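Side-chain contacts in succinoglycan biosynthesis protein (Bacillus cereus ATCC 14579, PDB 2QGM), which is of unproven function, named for succinoglycan biosynthesis but a member of the erythromycin esterase-like family, and may be a hydrolase: residues 182-187 and 200-205; 228-233 and 261-266. All coordinates share one frame; numbering follows the deposited sequence.

Interaction 1: residues 182-187 and 200-205; sequences KVIDYV and ENYKEL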
loop_
_atom_site.group_PDB
_atom_site.type_symbol
_atom_site.label_atom_id
_atom_site.label_comp_id
_atom_site.label_asym_id
_atom_site.label_seq_id
_atom_site.Cartn_x
_atom_site.Cartn_y
_atom_site.Cartn_z
ATOM N N LYS A 182 -21.036 8.676 -6.474
ATOM C CA LYS A 182 -20.627 7.794 -7.555
ATOM C C LYS A 182 -21.745 6.773 -7.773
ATOM O O LYS A 182 -22.153 6.501 -8.908
ATOM C CB LYS A 182 -19.333 7.066 -7.188
ATOM C CG LYS A 182 -18.690 6.343 -8.356
ATOM C CD LYS A 182 -18.031 7.348 -9.289
ATOM C CE LYS A 182 -17.343 6.664 -10.456
ATOM N NZ LYS A 182 -16.703 7.660 -11.363
ATOM N N VAL A 183 -22.246 6.226 -6.667
ATOM C CA VAL A 183 -23.318 5.227 -6.691
ATOM C C VAL A 183 -24.647 5.856 -7.086
ATOM O O VAL A 183 -25.314 5.390 -8.006
ATOM C CB VAL A 183 -23.528 4.560 -5.303
ATOM C CG1 VAL A 183 -24.636 3.514 -5.402
ATOM C CG2 VAL A 183 -22.237 3.919 -4.813
ATOM N N ILE A 184 -25.029 6.910 -6.374
ATOM C CA ILE A 184 -26.288 7.599 -6.633
ATOM C C ILE A 184 -26.423 8.059 -8.084
ATOM O O ILE A 184 -27.467 7.862 -8.710
ATOM C CB ILE A 184 -26.453 8.842 -5.724
ATOM C CG1 ILE A 184 -26.491 8.428 -4.253
ATOM C CG2 ILE A 184 -27.745 9.573 -6.079
ATOM C CD1 ILE A 184 -27.692 7.590 -3.876
ATOM N N ASP A 185 -25.373 8.690 -8.604
ATOM C CA ASP A 185 -25.381 9.181 -9.977
ATOM C C ASP A 185 -25.657 8.051 -10.954
ATOM O O ASP A 185 -26.449 8.204 -11.882
ATOM C CB ASP A 185 -24.045 9.837 -10.321
ATOM C CG ASP A 185 -23.841 11.151 -9.606
ATOM O OD1 ASP A 185 -24.813 11.651 -9.004
ATOM O OD2 ASP A 185 -22.721 11.691 -9.652
ATOM N N TYR A 186 -25.004 6.913 -10.748
ATOM C CA TYR A 186 -25.209 5.772 -11.627
ATOM C C TYR A 186 -26.664 5.315 -11.599
ATOM O O TYR A 186 -27.268 5.085 -12.645
ATOM C CB TYR A 186 -24.306 4.608 -11.218
ATOM C CG TYR A 186 -24.665 3.323 -11.929
ATOM C CD1 TYR A 186 -24.319 3.124 -13.262
ATOM C CD2 TYR A 186 -25.402 2.332 -11.285
ATOM C CE1 TYR A 186 -24.692 1.974 -13.940
ATOM C CE2 TYR A 186 -25.787 1.174 -11.952
ATOM C CZ TYR A 186 -25.431 1.001 -13.281
ATOM O OH TYR A 186 -25.818 -0.137 -13.955
ATOM N N VAL A 187 -27.220 5.183 -10.398
ATOM C CA VAL A 187 -28.604 4.755 -10.229
ATOM C C VAL A 187 -29.592 5.730 -10.866
ATOM O O VAL A 187 -30.543 5.317 -11.524
ATOM C CB VAL A 187 -28.956 4.599 -8.736
ATOM C CG1 VAL A 187 -30.442 4.275 -8.572
ATOM C CG2 VAL A 187 -28.105 3.501 -8.122
ATOM N N GLU A 200 -32.566 6.896 0.078
ATOM C CA GLU A 200 -33.101 6.730 1.422
ATOM C C GLU A 200 -32.110 5.946 2.278
ATOM O O GLU A 200 -31.849 6.304 3.425
ATOM C CB GLU A 200 -34.435 5.985 1.377
ATOM C CG GLU A 200 -35.012 5.691 2.749
ATOM C CD GLU A 200 -35.445 6.946 3.479
ATOM O OE1 GLU A 200 -36.423 7.579 3.031
ATOM O OE2 GLU A 200 -34.794 7.309 4.482
ATOM N N ASN A 201 -31.554 4.877 1.721
ATOM C CA ASN A 201 -30.605 4.061 2.468
ATOM C C ASN A 201 -29.284 4.742 2.792
ATOM O O ASN A 201 -28.635 4.379 3.768
ATOM C CB ASN A 201 -30.317 2.753 1.730
ATOM C CG ASN A 201 -31.428 1.742 1.895
ATOM O OD1 ASN A 201 -32.296 1.603 1.032
ATOM N ND2 ASN A 201 -31.420 1.043 3.022
ATOM N N TYR A 202 -28.891 5.722 1.982
ATOM C CA TYR A 202 -27.626 6.441 2.186
ATOM C C TYR A 202 -27.702 7.806 2.869
ATOM O O TYR A 202 -26.682 8.305 3.350
ATOM C CB TYR A 202 -26.908 6.675 0.857
ATOM C CG TYR A 202 -26.255 5.470 0.215
ATOM C CD1 TYR A 202 -25.937 4.324 0.950
ATOM C CD2 TYR A 202 -25.901 5.507 -1.126
ATOM C CE1 TYR A 202 -25.272 3.245 0.348
ATOM C CE2 TYR A 202 -25.242 4.448 -1.733
ATOM C CZ TYR A 202 -24.928 3.323 -0.995
ATOM O OH TYR A 202 -24.252 2.306 -1.630
ATOM N N LYS A 203 -28.886 8.412 2.908
ATOM C CA LYS A 203 -29.042 9.746 3.490
ATOM C C LYS A 203 -28.398 9.994 4.853
ATOM O O LYS A 203 -27.558 10.878 4.986
ATOM C CB LYS A 203 -30.529 10.137 3.557
ATOM C CG LYS A 203 -30.760 11.587 3.991
ATOM C CD LYS A 203 -32.239 11.967 4.012
ATOM C CE LYS A 203 -32.427 13.403 4.491
ATOM N NZ LYS A 203 -33.861 13.816 4.567
ATOM N N GLU A 204 -28.798 9.237 5.868
ATOM C CA GLU A 204 -28.246 9.431 7.206
ATOM C C GLU A 204 -26.811 8.925 7.311
ATOM O O GLU A 204 -25.942 9.609 7.842
ATOM C CB GLU A 204 -29.137 8.737 8.243
ATOM C CG GLU A 204 -30.513 9.371 8.375
ATOM C CD GLU A 204 -30.458 10.749 9.010
ATOM O OE1 GLU A 204 -30.100 10.840 10.206
ATOM O OE2 GLU A 204 -30.774 11.742 8.318
ATOM N N LEU A 205 -26.574 7.727 6.790
ATOM C CA LEU A 205 -25.251 7.125 6.817
ATOM C C LEU A 205 -24.158 8.067 6.310
ATOM O O LEU A 205 -23.123 8.229 6.954
ATOM C CB LEU A 205 -25.248 5.847 5.973
ATOM C CG LEU A 205 -23.872 5.244 5.659
ATOM C CD1 LEU A 205 -23.169 4.836 6.953
ATOM C CD2 LEU A 205 -24.045 4.051 4.737
#

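Interaction 2: residues 228-233 and 261-266; sequences ANAERV and SAIEKF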
loop_
_atom_site.group_PDB
_atom_site.type_symbol
_atom_site.label_atom_id
_atom_site.label_comp_id
_atom_site.label_asym_id
_atom_site.label_seq_id
_atom_site.Cartn_x
_atom_site.Cartn_y
_atom_site.Cartn_z
ATOM N N ALA A 228 -27.031 -2.567 7.502
ATOM C CA ALA A 228 -28.153 -3.162 6.784
ATOM C C ALA A 228 -28.478 -2.334 5.546
ATOM O O ALA A 228 -28.655 -2.877 4.454
ATOM C CB ALA A 228 -29.383 -3.244 7.699
ATOM N N ASN A 229 -28.564 -1.019 5.718
ATOM C CA ASN A 229 -28.861 -0.129 4.599
ATOM C C ASN A 229 -27.802 -0.249 3.500
ATOM O O ASN A 229 -28.131 -0.280 2.312
ATOM C CB ASN A 229 -28.937 1.326 5.083
ATOM C CG ASN A 229 -30.178 1.607 5.917
ATOM O OD1 ASN A 229 -30.893 0.687 6.321
ATOM N ND2 ASN A 229 -30.434 2.883 6.183
ATOM N N ALA A 230 -26.533 -0.317 3.901
ATOM C CA ALA A 230 -25.422 -0.413 2.949
ATOM C C ALA A 230 -25.442 -1.738 2.211
ATOM O O ALA A 230 -25.190 -1.800 1.008
ATOM C CB ALA A 230 -24.095 -0.252 3.676
ATOM N N GLU A 231 -25.723 -2.806 2.946
ATOM C CA GLU A 231 -25.780 -4.128 2.346
ATOM C C GLU A 231 -26.932 -4.177 1.343
ATOM O O GLU A 231 -26.821 -4.804 0.291
ATOM C CB GLU A 231 -25.965 -5.182 3.441
ATOM C CG GLU A 231 -26.178 -6.597 2.929
ATOM C CD GLU A 231 -25.982 -7.643 4.008
ATOM O OE1 GLU A 231 -26.189 -7.323 5.198
ATOM O OE2 GLU A 231 -25.625 -8.790 3.661
ATOM N N ARG A 232 -28.023 -3.488 1.680
ATOM C CA ARG A 232 -29.221 -3.432 0.845
ATOM C C ARG A 232 -28.904 -2.850 -0.530
ATOM O O ARG A 232 -29.250 -3.432 -1.557
ATOM C CB ARG A 232 -30.291 -2.574 1.527
ATOM C CG ARG A 232 -31.662 -2.640 0.863
ATOM C CD ARG A 232 -32.592 -1.563 1.410
ATOM N NE ARG A 232 -32.467 -1.407 2.857
ATOM C CZ ARG A 232 -32.730 -2.359 3.745
ATOM N NH1 ARG A 232 -33.143 -3.552 3.345
ATOM N NH2 ARG A 232 -32.564 -2.123 5.040
ATOM N N VAL A 233 -28.242 -1.701 -0.548
ATOM C CA VAL A 233 -27.885 -1.063 -1.808
ATOM C C VAL A 233 -26.885 -1.879 -2.626
ATOM O O VAL A 233 -26.995 -1.947 -3.847
ATOM C CB VAL A 233 -27.302 0.340 -1.580
ATOM C CG1 VAL A 233 -26.998 0.998 -2.920
ATOM C CG2 VAL A 233 -28.284 1.178 -0.783
ATOM N N SER A 261 -20.027 -1.536 -2.660
ATOM C CA SER A 261 -19.420 -2.598 -1.876
ATOM C C SER A 261 -18.439 -2.019 -0.859
ATOM O O SER A 261 -18.308 -2.547 0.240
ATOM C CB SER A 261 -18.698 -3.606 -2.790
ATOM O OG SER A 261 -19.610 -4.498 -3.404
ATOM N N ALA A 262 -17.749 -0.936 -1.216
ATOM C CA ALA A 262 -16.797 -0.323 -0.294
ATOM C C ALA A 262 -17.551 0.296 0.879
ATOM O O ALA A 262 -17.070 0.313 2.014
ATOM C CB ALA A 262 -15.970 0.735 -1.016
ATOM N N ILE A 263 -18.742 0.800 0.595
ATOM C CA ILE A 263 -19.569 1.398 1.626
ATOM C C ILE A 263 -20.060 0.290 2.566
ATOM O O ILE A 263 -20.096 0.473 3.784
ATOM C CB ILE A 263 -20.740 2.162 0.986
ATOM C CG1 ILE A 263 -20.177 3.391 0.257
ATOM C CG2 ILE A 263 -21.763 2.562 2.045
ATOM C CD1 ILE A 263 -21.152 4.107 -0.660
ATOM N N GLU A 264 -20.419 -0.864 2.005
ATOM C CA GLU A 264 -20.858 -1.986 2.834
ATOM C C GLU A 264 -19.684 -2.429 3.705
ATOM O O GLU A 264 -19.836 -2.636 4.909
ATOM C CB GLU A 264 -21.318 -3.168 1.978
ATOM C CG GLU A 264 -21.853 -4.339 2.804
ATOM C CD GLU A 264 -22.188 -5.555 1.960
ATOM O OE1 GLU A 264 -22.759 -5.371 0.869
ATOM O OE2 GLU A 264 -21.895 -6.691 2.388
ATOM N N LYS A 265 -18.509 -2.573 3.095
ATOM C CA LYS A 265 -17.314 -2.979 3.832
ATOM C C LYS A 265 -17.050 -2.043 5.009
ATOM O O LYS A 265 -16.776 -2.491 6.114
ATOM C CB LYS A 265 -16.083 -2.986 2.909
ATOM C CG LYS A 265 -16.073 -4.088 1.860
ATOM C CD LYS A 265 -14.782 -4.045 1.047
ATOM C CE LYS A 265 -14.697 -5.175 0.029
ATOM N NZ LYS A 265 -15.765 -5.112 -0.997
ATOM N N PHE A 266 -17.136 -0.740 4.767
ATOM C CA PHE A 266 -16.900 0.241 5.818
ATOM C C PHE A 266 -17.844 0.050 7.019
ATOM O O PHE A 266 -17.404 0.045 8.168
ATOM C CB PHE A 266 -17.031 1.657 5.228
ATOM C CG PHE A 266 -16.766 2.764 6.215
ATOM C CD1 PHE A 266 -17.792 3.283 7.001
ATOM C CD2 PHE A 266 -15.487 3.309 6.340
ATOM C CE1 PHE A 266 -17.549 4.336 7.896
ATOM C CE2 PHE A 266 -15.238 4.353 7.227
ATOM C CZ PHE A 266 -16.273 4.869 8.006
HETATM O O HOH W 1 -24.739 -6.764 -0.285
#

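Interaction 1: residues 182-187 and 200-205
The phenol ring of Y202 is met by V183 at its edge: CB of V183 lies in the ring plane, 4.0 Å from CE2 of Y202, and CG1 of V183, near that plane too, comes to 3.8 Å from the same CE2. I184 reaches the ring obliquely, its CD1 3.9 Å from CD2 of Y202. Two neighbouring ring carbons therefore each rest against a different aliphatic residue. The two approaches differ in direction, since V183 stands across Y202 at about a right angle, whereas I184 and Y202 run past each other in opposite senses. With CG placed anti to the carbonyl carbon (chi1 -73°), Y202 sends its ring across to helix 177-190. The ring has to span a wide gap, for the nearest CA atoms, those of I184 and Y202, are 9.0 Å apart. This is apolar packing inside a helical hairpin, in which helices 177-190 and 195-203 follow one another in the chain. A long aromatic suits such a gap, while beta-branched residues on helix 177-190 offer methyls to it: I184 extends its CD1, and V183 turns both methyls toward the phenol end, with CG2 of V183 4.1 Å from OH of Y202. F180, one turn before I184, adds an edge-to-face ring contact to Y202, while I263 and A260 of helix 253-269 also touch it.

Interaction 2: residues 228-233 and 261-266
E264 carries its CG anti to the backbone N (chi1 -177°) and stays extended at the next bond, which lays its carboxylate alongside the backbone of E231, with OE1 of E264 3.6 Å from CA of E231. E231 starts the same way (chi1 174°), and the two side chains pass at a slant, with their carboxylate planes 34° apart. OE2 of E231 and OE2 of E264 are 4.5 Å apart, a like-charge approach that may raise the proton affinity of E264, while for E231 the long, weak ion pairs of its oxygens with K227 and R235 would probably oppose this. One water links the two helices, donating to O of E231 and, at 2.7 Å, to OE1 of E264. The segments belong to an antiparallel pair of helices, 220-236 and 253-269, whose local axes approach to 8.3 Å. Alanine suits this closeness: the methyl of A230 fits against the opposite backbone, its CB 3.8 Å from CA of E264, and the CA atoms of A230 and E264 are 4.8 Å apart. CB of A230 also meets CG2 of I263 at 4.0 Å, adding a buried apolar patch beside the partly exposed glutamates.

In the fold
From the N terminus, the chain leaves edge strand 166-171 of the mixed sheet and enters helix 177-190. Interaction 1 closes first, joining that helix to 195-203 across a mostly helical connection of 12 residues. After the short helix 212-215, interaction 2 closes a longer excursion of 27 residues, part of it not modelled, by pairing helices 220-236 and 253-269. The loops are in series, neither nested nor crossed. Their centres lie 11 Å apart, and the two contacts touch where V233 packs on N201 and Y202. Together they tie four helices into one bundle on the same side of the chain's centre.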